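Side-chain contact in FAD-binding PCMH-type domain-containing protein (Gibberella zeae, PDB 6YJO), which probably acts as an FAD-linked oxidoreductase, carrying its flavin cofactor covalently attached and resembling the berberine bridge enzyme-like oxidases: residues K79-A84 / I226-G231. Sequence-based numbering, arbitrary orientation.
Sequences KHISDA and IVAELG. With FAD (flavin-adenine dinucleotide), chain C.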
# COMPACT_ATOMS: atom_id res chain seq x y z
N LYS A 79 -0.63 20.80 15.90
CA LYS A 79 -0.89 20.97 17.33
C LYS A 79 -2.14 20.21 17.75
O LYS A 79 -2.15 19.57 18.81
CB LYS A 79 -1.02 22.46 17.65
CG LYS A 79 -0.51 22.83 19.04
CD LYS A 79 -1.65 23.03 20.02
CE LYS A 79 -1.11 23.35 21.41
NZ LYS A 79 -0.20 22.27 21.89
N HIS A 80 -3.19 20.25 16.94
CA HIS A 80 -4.38 19.45 17.21
C HIS A 80 -4.00 17.99 17.43
O HIS A 80 -4.43 17.36 18.41
CB HIS A 80 -5.38 19.57 16.07
CG HIS A 80 -5.94 20.95 15.89
ND1 HIS A 80 -6.19 21.50 14.66
CD2 HIS A 80 -6.31 21.89 16.80
CE1 HIS A 80 -6.68 22.72 14.81
NE2 HIS A 80 -6.76 22.98 16.10
N ILE A 81 -3.19 17.43 16.53
CA ILE A 81 -2.76 16.04 16.67
C ILE A 81 -2.05 15.84 18.01
O ILE A 81 -2.36 14.92 18.76
CB ILE A 81 -1.85 15.64 15.49
CG1 ILE A 81 -2.65 15.60 14.19
CG2 ILE A 81 -1.22 14.28 15.74
CD1 ILE A 81 -1.93 16.21 13.00
N SER A 82 -1.08 16.71 18.32
CA SER A 82 -0.36 16.58 19.58
C SER A 82 -1.33 16.61 20.76
O SER A 82 -1.28 15.75 21.64
CB SER A 82 0.68 17.69 19.71
OG SER A 82 1.40 17.57 20.92
N ASP A 83 -2.23 17.60 20.79
CA ASP A 83 -3.21 17.66 21.86
C ASP A 83 -4.14 16.46 21.83
O ASP A 83 -4.50 15.91 22.88
CB ASP A 83 -4.01 18.96 21.77
CG ASP A 83 -3.20 20.18 22.19
OD1 ASP A 83 -2.06 20.00 22.69
OD2 ASP A 83 -3.70 21.31 22.04
N ALA A 84 -4.55 16.02 20.64
CA ALA A 84 -5.41 14.85 20.53
C ALA A 84 -4.71 13.60 21.05
O ALA A 84 -5.32 12.77 21.72
CB ALA A 84 -5.87 14.65 19.08
N ILE A 226 1.88 9.40 15.12
CA ILE A 226 0.91 10.04 14.24
C ILE A 226 1.68 11.03 13.37
O ILE A 226 2.06 12.11 13.82
CB ILE A 226 -0.21 10.74 15.02
CG1 ILE A 226 -0.79 9.80 16.08
CG2 ILE A 226 -1.31 11.20 14.07
CD1 ILE A 226 -1.68 8.72 15.51
N VAL A 227 1.92 10.65 12.11
CA VAL A 227 2.59 11.54 11.17
C VAL A 227 1.62 12.62 10.71
O VAL A 227 0.43 12.37 10.48
CB VAL A 227 3.13 10.74 9.97
CG1 VAL A 227 3.61 11.68 8.88
CG2 VAL A 227 4.25 9.82 10.42
N ALA A 228 2.13 13.84 10.59
CA ALA A 228 1.35 14.99 10.15
C ALA A 228 1.80 15.56 8.81
O ALA A 228 0.98 16.15 8.10
CB ALA A 228 1.41 16.11 11.20
N GLU A 229 3.07 15.40 8.45
CA GLU A 229 3.60 15.90 7.19
C GLU A 229 4.73 14.99 6.76
O GLU A 229 5.63 14.71 7.56
CB GLU A 229 4.09 17.34 7.35
CG GLU A 229 4.39 18.06 6.05
CD GLU A 229 4.67 19.55 6.25
OE1 GLU A 229 3.74 20.30 6.60
OE2 GLU A 229 5.83 19.96 6.06
N LEU A 230 4.68 14.51 5.52
CA LEU A 230 5.73 13.67 4.95
C LEU A 230 6.53 14.46 3.92
O LEU A 230 5.97 15.32 3.23
CB LEU A 230 5.15 12.41 4.29
CG LEU A 230 4.33 11.46 5.18
CD1 LEU A 230 2.85 11.86 5.20
CD2 LEU A 230 4.48 10.01 4.73
N GLY A 231 7.82 14.18 3.83
CA GLY A 231 8.70 14.80 2.86
C GLY A 231 9.19 13.76 1.87
O GLY A 231 9.46 12.62 2.25
PA FAD C . -5.76 4.25 6.26
O1A FAD C . -6.77 3.25 6.69
O2A FAD C . -6.15 5.70 6.59
O5B FAD C . -4.35 3.91 6.86
C5B FAD C . -3.79 2.58 6.77
C4B FAD C . -2.75 2.40 7.85
O4B FAD C . -1.94 3.60 7.93
C3B FAD C . -3.32 2.18 9.24
O3B FAD C . -2.47 1.32 10.00
C2B FAD C . -3.35 3.60 9.81
O2B FAD C . -3.31 3.60 11.23
C1B FAD C . -2.06 4.16 9.23
N9A FAD C . -2.04 5.62 9.13
C8A FAD C . -2.85 6.42 8.36
N7A FAD C . -2.60 7.70 8.48
C5A FAD C . -1.56 7.75 9.40
C6A FAD C . -0.83 8.82 9.95
N6A FAD C . -1.06 10.11 9.66
N1A FAD C . 0.14 8.52 10.83
C2A FAD C . 0.38 7.24 11.12
N3A FAD C . -0.24 6.15 10.66
C4A FAD C . -1.21 6.47 9.80
N1 FAD C . -1.24 -0.32 -2.52
C2 FAD C . -0.20 -0.42 -3.40
O2 FAD C . 0.95 -0.67 -3.01
N3 FAD C . -0.42 -0.25 -4.75
C4 FAD C . -1.63 0.04 -5.35
O4 FAD C . -1.71 0.17 -6.57
C4X FAD C . -2.73 0.14 -4.41
N5 FAD C . -3.92 0.41 -4.88
C5X FAD C . -4.97 0.52 -3.98
C6 FAD C . -6.25 0.77 -4.46
C7 FAD C . -7.33 0.92 -3.60
C7M FAD C . -8.69 1.22 -4.17
C8 FAD C . -7.14 0.74 -2.22
C8M FAD C . -8.28 0.87 -1.26
C9 FAD C . -5.87 0.46 -1.74
C9A FAD C . -4.79 0.34 -2.60
N10 FAD C . -3.49 0.07 -2.14
C10 FAD C . -2.44 -0.05 -3.01
C1' FAD C . -3.23 -0.16 -0.71
C2' FAD C . -2.77 1.08 0.04
O2' FAD C . -1.40 1.33 -0.23
C3' FAD C . -2.95 0.83 1.54
O3' FAD C . -4.30 0.47 1.77
C4' FAD C . -2.61 2.03 2.43
O4' FAD C . -1.89 1.60 3.58
C5' FAD C . -3.87 2.76 2.85
O5' FAD C . -3.51 4.05 3.37
P FAD C . -4.62 5.09 3.76
O1P FAD C . -4.01 6.21 4.60
O2P FAD C . -5.37 5.49 2.55
O3P FAD C . -5.55 4.16 4.69
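Ile81 reaches from helix 78-90 to the start of strand 226-236 and meets Ile226 and Ala228 with its two separate branches. CG2 of Ile81, anti to the backbone N, lies 3.5 Å from CG2 of Ile226, methyl against methyl, while the longer branch ends with CD1 of Ile81 at 3.8 Å from CB of Ala228. One helix residue thus spans two strand residues that point to the same side of the sheet. Ile226 offers only its CB and CG2 to Ile81; with chi1 at -49° and chi2 at -74°, its CG1-CD1 arm turns away from Ile81. The join is wholly apolar, carbon meeting carbon in both pairs. All three side chains are buried, and Met123 and Val196 pack on Ile81 as well.

Between the two strand contacts, Val227 directs its side chain away from the helix and uses its backbone to read the adenine of FAD. Val227 N donates to N1A of FAD (3.1 Å). N6A of FAD in turn donates to Val227 O (2.8 Å) in a nearly straight bond. This paired recognition of the adenine edge lies beside a helix-on-sheet interface within the FAD-binding domain of the PCMH-type fold, where helix 78-90 packs against the strand whose backbone at Val227 pairs with the adenine.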